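Local coordinates for odorant binding protein OBP69a (Ceratitis capitata, PDB 6HHE) that probably binds and carries small hydrophobic odorants, as a secreted insect odorant-binding protein of the PBP/GOBP family, at residues E26-E31 with N41-C46; T86-Q91 with E105-T110. One frame throughout, in Å; residues are numbered along the deposited sequence.

Contact 1: E26-E31 with N41-C46; sequences EDLFIE and NQRLKC
Leu28 carries this contact, its two methyls spread over the 41-46 segment. Leu28 CD1 lies chiefly over one face of the Arg43 guanidinium, 3.5 Å above its plane and displaced toward the rim, with the two side chains crossing at about a right angle, and also reaches Leu44 CB. Leu28 CD2 meets the amide of Asn41, coming within 3.5 Å of Asn41 OD1. Beside this pair, Phe29 turns its ring so that Phe29 CE1 touches Leu44 CD1 obliquely at 3.7 Å; Leu44 CG, anti to the backbone N (chi1 180°), puts CD1 there. An alanine at Leu28 would remove both methyls and would probably leave the Arg43 face and the Asn41 amide without their apolar cover from helix 26-35.

Polar links run round this apolar centre. Arg43, its chain bent at chi3 (-66°), uses NH1 to bond Gly23 O and Thr25 OG1 just ahead of helix 26-35. Arg43 NH2 gives a hydrogen bond of 2.9 Å to a water lying at the guanidinium edge, in plane, and that water donates to Asp27 OD2 at 2.7 Å. Asp27 OD1 is bonded to Thr25 OG1. Phe29 also packs edge-to-face with Phe47.

The contact joins two successive helices, 26-35 and 42-55, of the all-helical PBP/GOBP fold. Their segments cross at 83° with axes 10.3 Å apart, leaving side chains to fill the gap. Leucine over guanidinium leaves the in-plane N-H groups available to oxygen partners, so Arg43 can pack against an apolar residue while its charge is probably eased by Asp27 through water.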
ATOM      1  N   GLU A  26       5.924 -13.263   7.440  1.00 26.87           N
ATOM      2  CA  GLU A  26       6.151 -13.634   6.041  1.00 30.16           C
ATOM      3  C   GLU A  26       5.051 -14.532   5.479  1.00 25.67           C
ATOM      4  O   GLU A  26       4.740 -14.437   4.288  1.00 28.89           O
ATOM      5  CB  GLU A  26       7.515 -14.311   5.893  1.00 43.91           C
ATOM      6  CG  GLU A  26       7.918 -14.699   4.451  1.00 62.74           C
ATOM      7  CD  GLU A  26       7.986 -13.520   3.468  1.00 76.15           C
ATOM      8  OE1 GLU A  26       7.936 -13.754   2.234  1.00 81.19           O
ATOM      9  OE2 GLU A  26       8.092 -12.361   3.916  1.00 76.38           O
ATOM     10  N   ASP A  27       4.418 -15.370   6.308  1.00 26.33           N
ATOM     11  CA  ASP A  27       3.327 -16.213   5.819  1.00 25.72           C
ATOM     12  C   ASP A  27       2.190 -15.397   5.217  1.00 24.02           C
ATOM     13  O   ASP A  27       1.560 -15.849   4.245  1.00 23.74           O
ATOM     14  CB  ASP A  27       2.808 -17.123   6.929  1.00 30.59           C
ATOM     15  CG  ASP A  27       2.229 -16.354   8.080  1.00 41.54           C
ATOM     16  OD1 ASP A  27       3.017 -15.653   8.735  1.00 41.15           O
ATOM     17  OD2 ASP A  27       1.010 -16.441   8.329  1.00 37.02           O
ATOM     18  N   LEU A  28       1.942 -14.191   5.735  1.00 23.10           N
ATOM     19  CA  LEU A  28       0.887 -13.344   5.186  1.00 18.78           C
ATOM     20  C   LEU A  28       1.256 -12.823   3.810  1.00 20.85           C
ATOM     21  O   LEU A  28       0.400 -12.761   2.918  1.00 20.51           O
ATOM     22  CB  LEU A  28       0.554 -12.189   6.118  1.00 18.28           C
ATOM     23  CG  LEU A  28       0.053 -12.627   7.495  1.00 19.96           C
ATOM     24  CD1 LEU A  28      -0.197 -11.466   8.407  1.00 21.72           C
ATOM     25  CD2 LEU A  28      -1.221 -13.456   7.336  1.00 23.89           C
ATOM     26  N   PHE A  29       2.510 -12.421   3.626  1.00 22.57           N
ATOM     27  CA  PHE A  29       2.944 -11.975   2.303  1.00 22.94           C
ATOM     28  C   PHE A  29       2.927 -13.124   1.302  1.00 23.64           C
ATOM     29  O   PHE A  29       2.459 -12.971   0.156  1.00 23.19           O
ATOM     30  CB  PHE A  29       4.349 -11.378   2.403  1.00 22.76           C
ATOM     31  CG  PHE A  29       4.433 -10.060   3.168  1.00 25.29           C
ATOM     32  CD1 PHE A  29       3.586  -8.992   2.905  1.00 28.78           C
ATOM     33  CD2 PHE A  29       5.418  -9.897   4.144  1.00 31.90           C
ATOM     34  CE1 PHE A  29       3.729  -7.757   3.628  1.00 27.89           C
ATOM     35  CE2 PHE A  29       5.564  -8.678   4.844  1.00 29.83           C
ATOM     36  CZ  PHE A  29       4.715  -7.629   4.602  1.00 27.04           C
ATOM     37  N   ILE A  30       3.390 -14.308   1.718  1.00 23.43           N
ATOM     38  CA  ILE A  30       3.357 -15.468   0.828  1.00 25.74           C
ATOM     39  C   ILE A  30       1.923 -15.795   0.450  1.00 23.28           C
ATOM     40  O   ILE A  30       1.618 -16.061  -0.720  1.00 24.60           O
ATOM     41  CB  ILE A  30       4.053 -16.660   1.493  1.00 26.25           C
ATOM     42  CG1 ILE A  30       5.557 -16.402   1.590  1.00 32.92           C
ATOM     43  CG2 ILE A  30       3.749 -17.936   0.717  1.00 30.12           C
ATOM     44  CD1 ILE A  30       6.278 -17.378   2.523  1.00 38.45           C
ATOM     45  N   GLU A  31       1.010 -15.754   1.427  1.00 21.58           N
ATOM     46  CA  GLU A  31      -0.387 -16.065   1.117  1.00 20.30           C
ATOM     47  C   GLU A  31      -0.962 -15.087   0.103  1.00 20.33           C
ATOM     48  O   GLU A  31      -1.650 -15.500  -0.835  1.00 20.46           O
ATOM     49  CB  GLU A  31      -1.226 -16.052   2.388  1.00 28.73           C
ATOM     50  CG  GLU A  31      -2.710 -16.142   2.084  1.00 44.68           C
ATOM     51  CD  GLU A  31      -3.195 -17.572   1.997  1.00 68.76           C
ATOM     52  OE1 GLU A  31      -2.354 -18.484   2.168  1.00 77.90           O
ATOM     53  OE2 GLU A  31      -4.412 -17.785   1.770  1.00 70.01           O
ATOM     54  N   ASN A  41      -6.067 -10.050   7.474  1.00 19.05           N
ATOM     55  CA  ASN A  41      -5.425 -10.144   8.773  1.00 20.44           C
ATOM     56  C   ASN A  41      -5.038  -8.736   9.165  1.00 17.15           C
ATOM     57  O   ASN A  41      -4.460  -7.961   8.345  1.00 18.17           O
ATOM     58  CB  ASN A  41      -4.206 -11.070   8.727  1.00 22.52           C
ATOM     59  CG  ASN A  41      -4.581 -12.539   8.531  1.00 25.34           C
ATOM     60  OD1 ASN A  41      -4.651 -13.057   7.405  1.00 28.95           O
ATOM     61  ND2 ASN A  41      -4.794 -13.224   9.644  1.00 28.40           N
ATOM     62  N   GLN A  42      -5.357  -8.374  10.396  1.00 19.95           N
ATOM     63  CA  GLN A  42      -5.117  -7.002  10.827  1.00 17.27           C
ATOM     64  C   GLN A  42      -3.664  -6.603  10.762  1.00 19.21           C
ATOM     65  O   GLN A  42      -3.390  -5.470  10.397  1.00 19.49           O
ATOM     66  CB  GLN A  42      -5.580  -6.797  12.271  1.00 19.95           C
ATOM     67  CG  GLN A  42      -7.082  -7.055  12.455  1.00 25.47           C
ATOM     68  CD  GLN A  42      -7.931  -6.190  11.534  1.00 27.61           C
ATOM     69  OE1 GLN A  42      -8.624  -6.713  10.681  1.00 28.05           O
ATOM     70  NE2 GLN A  42      -7.893  -4.870  11.715  1.00 26.18           N
ATOM     71  N   ARG A  43      -2.723  -7.526  11.016  1.00 19.58           N
ATOM     72  CA  ARG A  43      -1.321  -7.104  10.949  1.00 18.99           C
ATOM     73  C   ARG A  43      -0.904  -6.733   9.529  1.00 19.66           C
ATOM     74  O   ARG A  43      -0.117  -5.811   9.355  1.00 20.12           O
ATOM     75  CB  ARG A  43      -0.378  -8.178  11.473  1.00 18.36           C
ATOM     76  CG  ARG A  43      -0.477  -8.355  12.947  1.00 19.84           C
ATOM     77  CD  ARG A  43       0.159  -9.663  13.404  1.00 20.77           C
ATOM     78  NE  ARG A  43      -0.545 -10.839  12.923  1.00 21.75           N
ATOM     79  CZ  ARG A  43       0.038 -11.832  12.240  1.00 21.56           C
ATOM     80  NH1 ARG A  43       1.327 -11.790  11.920  1.00 29.06           N
ATOM     81  NH2 ARG A  43      -0.721 -12.858  11.832  1.00 24.41           N
ATOM     82  N   LEU A  44      -1.478  -7.388   8.506  1.00 17.88           N
ATOM     83  CA  LEU A  44      -1.185  -6.998   7.130  1.00 18.71           C
ATOM     84  C   LEU A  44      -1.810  -5.650   6.816  1.00 18.59           C
ATOM     85  O   LEU A  44      -1.171  -4.809   6.179  1.00 19.08           O
ATOM     86  CB  LEU A  44      -1.650  -8.072   6.192  1.00 17.77           C
ATOM     87  CG  LEU A  44      -1.407  -7.795   4.698  1.00 17.80           C
ATOM     88  CD1 LEU A  44       0.076  -7.582   4.393  1.00 20.50           C
ATOM     89  CD2 LEU A  44      -1.918  -8.952   3.846  1.00 21.16           C
ATOM     90  N   LYS A  45      -3.051  -5.416   7.267  1.00 19.04           N
ATOM     91  CA  LYS A  45      -3.683  -4.120   7.051  1.00 18.03           C
ATOM     92  C   LYS A  45      -2.824  -3.021   7.656  1.00 22.18           C
ATOM     93  O   LYS A  45      -2.614  -1.963   7.042  1.00 21.35           O
ATOM     94  CB  LYS A  45      -5.087  -4.101   7.695  1.00 18.31           C
ATOM     95  CG  LYS A  45      -6.016  -5.201   7.208  1.00 19.58           C
ATOM     96  CD  LYS A  45      -7.434  -4.947   7.739  1.00 22.45           C
ATOM     97  CE  LYS A  45      -8.251  -6.088   7.288  1.00 24.56           C
ATOM     98  NZ  LYS A  45      -9.560  -5.986   8.046  1.00 26.38           N
ATOM     99  N   CYS A  46      -2.317  -3.254   8.854  1.00 20.13           N
ATOM    100  CA  CYS A  46      -1.544  -2.213   9.512  1.00 21.07           C
ATOM    101  C   CYS A  46      -0.164  -2.049   8.904  1.00 19.82           C
ATOM    102  O   CYS A  46       0.341  -0.924   8.904  1.00 20.21           O
ATOM    103  CB  CYS A  46      -1.436  -2.487  10.986  1.00 20.39           C
ATOM    104  SG  CYS A  46      -3.016  -2.256  11.848  1.00 24.96           S
TER
HETATM  105  O   HOH W   1       0.228 -15.295  10.592  1.00 32.35           O

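Contact 2: T86-Q91 with E105-T110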
ATOM      1  N   THR A  86      -7.340   8.629  -9.282  1.00 21.64           N
ATOM      2  CA  THR A  86      -8.695   9.020  -9.703  1.00 22.08           C
ATOM      3  C   THR A  86      -9.658   7.854  -9.571  1.00 25.49           C
ATOM      4  O   THR A  86     -10.835   8.062  -9.217  1.00 28.09           O
ATOM      5  CB  THR A  86      -8.677   9.555 -11.136  1.00 27.99           C
ATOM      6  OG1 THR A  86      -8.274   8.537 -12.052  1.00 32.68           O
ATOM      7  CG2 THR A  86      -7.791  10.757 -11.267  1.00 20.05           C
ATOM      8  N   THR A  87      -9.188   6.615  -9.818  1.00 21.68           N
ATOM      9  CA  THR A  87     -10.105   5.475  -9.750  1.00 21.17           C
ATOM     10  C   THR A  87     -10.440   5.128  -8.316  1.00 24.00           C
ATOM     11  O   THR A  87     -11.582   4.743  -8.020  1.00 28.36           O
ATOM     12  CB  THR A  87      -9.490   4.271 -10.449  1.00 23.69           C
ATOM     13  OG1 THR A  87      -9.161   4.620 -11.808  1.00 26.66           O
ATOM     14  CG2 THR A  87     -10.443   3.091 -10.431  1.00 26.09           C
ATOM     15  N   CYS A  88      -9.460   5.209  -7.423  1.00 23.36           N
ATOM     16  CA  CYS A  88      -9.557   4.624  -6.100  1.00 23.31           C
ATOM     17  C   CYS A  88      -9.708   5.657  -5.003  1.00 29.97           C
ATOM     18  O   CYS A  88     -10.415   5.389  -4.026  1.00 29.86           O
ATOM     19  CB  CYS A  88      -8.332   3.757  -5.810  1.00 24.84           C
ATOM     20  SG  CYS A  88      -8.297   2.356  -6.925  1.00 27.29           S
ATOM     21  N   GLY A  89      -9.063   6.812  -5.139  1.00 26.22           N
ATOM     22  CA  GLY A  89      -9.159   7.834  -4.101  1.00 25.93           C
ATOM     23  C   GLY A  89      -8.915   7.246  -2.728  1.00 26.49           C
ATOM     24  O   GLY A  89      -7.947   6.509  -2.509  1.00 26.43           O
ATOM     25  N   THR A  90      -9.754   7.619  -1.771  1.00 26.60           N
ATOM     26  CA  THR A  90      -9.736   7.031  -0.440  1.00 28.73           C
ATOM     27  C   THR A  90     -10.914   6.070  -0.339  1.00 31.85           C
ATOM     28  O   THR A  90     -12.068   6.461  -0.558  1.00 34.07           O
ATOM     29  CB  THR A  90      -9.824   8.110   0.643  1.00 31.65           C
ATOM     30  OG1 THR A  90      -8.766   9.044   0.483  1.00 31.02           O
ATOM     31  CG2 THR A  90      -9.717   7.462   2.011  1.00 34.84           C
ATOM     32  N   GLN A  91     -10.630   4.797  -0.063  1.00 26.59           N
ATOM     33  CA  GLN A  91     -11.673   3.823   0.215  1.00 28.92           C
ATOM     34  C   GLN A  91     -11.749   3.721   1.733  1.00 33.51           C
ATOM     35  O   GLN A  91     -10.961   3.006   2.359  1.00 27.83           O
ATOM     36  CB  GLN A  91     -11.378   2.466  -0.419  1.00 27.88           C
ATOM     37  CG  GLN A  91     -11.327   2.469  -1.958  1.00 24.67           C
ATOM     38  CD  GLN A  91     -12.667   2.754  -2.568  1.00 28.99           C
ATOM     39  OE1 GLN A  91     -13.651   2.104  -2.235  1.00 32.95           O
ATOM     40  NE2 GLN A  91     -12.719   3.723  -3.480  1.00 29.27           N
ATOM     41  N   GLU A 105      -6.819  -2.692  -1.897  1.00 21.29           N
ATOM     42  CA  GLU A 105      -7.615  -3.647  -2.664  1.00 21.61           C
ATOM     43  C   GLU A 105      -8.067  -3.017  -3.962  1.00 21.32           C
ATOM     44  O   GLU A 105      -8.039  -3.672  -5.028  1.00 21.68           O
ATOM     45  CB  GLU A 105      -8.825  -4.121  -1.865  1.00 22.26           C
ATOM     46  CG  GLU A 105      -8.457  -5.162  -0.856  1.00 34.45           C
ATOM     47  CD  GLU A 105      -9.663  -5.723  -0.153  1.00 59.65           C
ATOM     48  OE1 GLU A 105     -10.499  -4.924   0.327  1.00 64.59           O
ATOM     49  OE2 GLU A 105      -9.779  -6.963  -0.104  1.00 63.97           O
ATOM     50  N   CYS A 106      -8.485  -1.744  -3.913  1.00 19.63           N
ATOM     51  CA  CYS A 106      -8.870  -1.039  -5.132  1.00 22.09           C
ATOM     52  C   CYS A 106      -7.665  -0.878  -6.072  1.00 18.65           C
ATOM     53  O   CYS A 106      -7.775  -1.103  -7.291  1.00 19.34           O
ATOM     54  CB  CYS A 106      -9.496   0.286  -4.752  1.00 21.06           C
ATOM     55  SG  CYS A 106     -10.007   1.236  -6.227  1.00 32.97           S
ATOM     56  N   TYR A 107      -6.499  -0.512  -5.534  1.00 17.80           N
ATOM     57  CA  TYR A 107      -5.298  -0.403  -6.379  1.00 17.37           C
ATOM     58  C   TYR A 107      -4.981  -1.703  -7.091  1.00 17.62           C
ATOM     59  O   TYR A 107      -4.600  -1.685  -8.268  1.00 18.15           O
ATOM     60  CB  TYR A 107      -4.088  -0.010  -5.540  1.00 17.61           C
ATOM     61  CG  TYR A 107      -4.092   1.354  -4.920  1.00 17.24           C
ATOM     62  CD1 TYR A 107      -4.893   2.415  -5.388  1.00 17.99           C
ATOM     63  CD2 TYR A 107      -3.218   1.596  -3.875  1.00 20.06           C
ATOM     64  CE1 TYR A 107      -4.796   3.673  -4.795  1.00 19.70           C
ATOM     65  CE2 TYR A 107      -3.149   2.859  -3.240  1.00 21.75           C
ATOM     66  CZ  TYR A 107      -3.922   3.877  -3.733  1.00 21.88           C
ATOM     67  OH  TYR A 107      -3.793   5.081  -3.066  1.00 23.60           O
ATOM     68  N   ILE A 108      -5.134  -2.839  -6.403  1.00 19.43           N
ATOM     69  CA  ILE A 108      -4.786  -4.141  -6.974  1.00 17.21           C
ATOM     70  C   ILE A 108      -5.727  -4.472  -8.118  1.00 19.91           C
ATOM     71  O   ILE A 108      -5.296  -5.012  -9.158  1.00 22.17           O
ATOM     72  CB  ILE A 108      -4.852  -5.174  -5.854  1.00 19.52           C
ATOM     73  CG1 ILE A 108      -3.634  -5.054  -4.930  1.00 18.51           C
ATOM     74  CG2 ILE A 108      -4.954  -6.615  -6.452  1.00 23.73           C
ATOM     75  CD1 ILE A 108      -3.812  -5.771  -3.570  1.00 20.71           C
ATOM     76  N   LYS A 109      -7.017  -4.122  -7.959  1.00 19.74           N
ATOM     77  CA  LYS A 109      -7.990  -4.326  -9.041  1.00 22.18           C
ATOM     78  C   LYS A 109      -7.702  -3.417 -10.226  1.00 23.06           C
ATOM     79  O   LYS A 109      -7.891  -3.826 -11.390  1.00 24.45           O
ATOM     80  CB  LYS A 109      -9.426  -4.063  -8.560  1.00 27.18           C
ATOM     81  CG  LYS A 109      -9.978  -5.139  -7.642  1.00 50.48           C
ATOM     82  CD  LYS A 109     -11.427  -4.857  -7.270  1.00 65.05           C
ATOM     83  CE  LYS A 109     -11.937  -5.889  -6.276  1.00 73.78           C
ATOM     84  NZ  LYS A 109     -11.075  -5.921  -5.059  1.00 75.21           N
ATOM     85  N   THR A 110      -7.184  -2.201  -9.970  1.00 19.65           N
ATOM     86  CA  THR A 110      -7.007  -1.177 -10.999  1.00 19.18           C
ATOM     87  C   THR A 110      -5.738  -1.375 -11.801  1.00 20.21           C
ATOM     88  O   THR A 110      -5.764  -1.254 -13.033  1.00 22.85           O
ATOM     89  CB  THR A 110      -7.026   0.196 -10.337  1.00 18.73           C
ATOM     90  OG1 THR A 110      -8.306   0.322  -9.686  1.00 23.51           O
ATOM     91  CG2 THR A 110      -6.833   1.335 -11.347  1.00 21.33           C
TER
HETATM   92  O   HOH W   2      -5.681   6.780  -3.994  1.00 23.35           O
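Different first torsions bring the two sulfurs together: in Cys88, SG stands beside the backbone N (chi1 -65°), while in Cys106 it is anti to the backbone N (chi1 180°). The resulting Cys88–Cys106 disulfide, with a chi3 of -81°, joins the C-terminal end of helix 78-88 to helix 96-110. Thr110, one turn on from Cys106, also places OG1 beside its backbone N, and this hydroxyl donates to Cys106 O at 2.8 Å from above the carbonyl plane. Since Thr110 N bonds the same oxygen, two donors grip Cys106 O. The hydroxyl thus held has Cys88 SG 3.4 Å from Thr110 OG1, and Thr87 meets Thr110 tip to tip, with Thr87 CG2 3.6 Å from Thr110 OG1. The hydroxyl of Thr87 bonds back to Glu83 O in its own helix.

Tyr107 closes another side of the bridge. Its ring meets Cys88 obliquely, with Tyr107 CE1 3.7 Å from Cys88 CB and Cys88 SG 5.0 Å from the centroid of the Tyr107 ring, a sulfur-aromatic contact. A water in the plane of the ring, at its edge, lies 2.7 Å from Tyr107 OH and donates to Gly89 O. Gly89, with positive phi, turns the chain out of the helix. Beyond it Gln91 folds back, bent at chi2, so that its NE2 reaches Cys88 O at 2.9 Å; the bond is nearly straight and falls on a lone pair of the Cys88 carbonyl, the acceptor lying in the plane of the Gln91 amide. Gln91 CG rests against Cys106 CB.

Such a covalent link between helices is characteristic of insect odorant-binding proteins. Cys88 SG is flanked by ring and hydroxyl, while side-chain and water bonds tie down the turn after Cys88, so the helix end is likely to be held more firmly than by the disulfide alone.

Overall arrangement
Both contacts join helices of the same all-helical domain, but they share none: contact 1 pairs helices 26-35 and 42-55, contact 2 helices 78-88 and 96-110. Their centres lie 19 Å apart and they do not touch. Contact 1 is the more buried and relies on noncovalent packing, with a water bridge at its border; contact 2 is partly buried and built on a covalent bond. A second disulfide relates them indirectly, since Cys46 at the end of contact 1 is bonded to Cys97 near the start of helix 96-110, which also supplies contact 2. Glu83, which Thr110 touches, lines the pocket of the bound 2-(2-methoxyethoxy)ethanol, so contact 2 lies near that site.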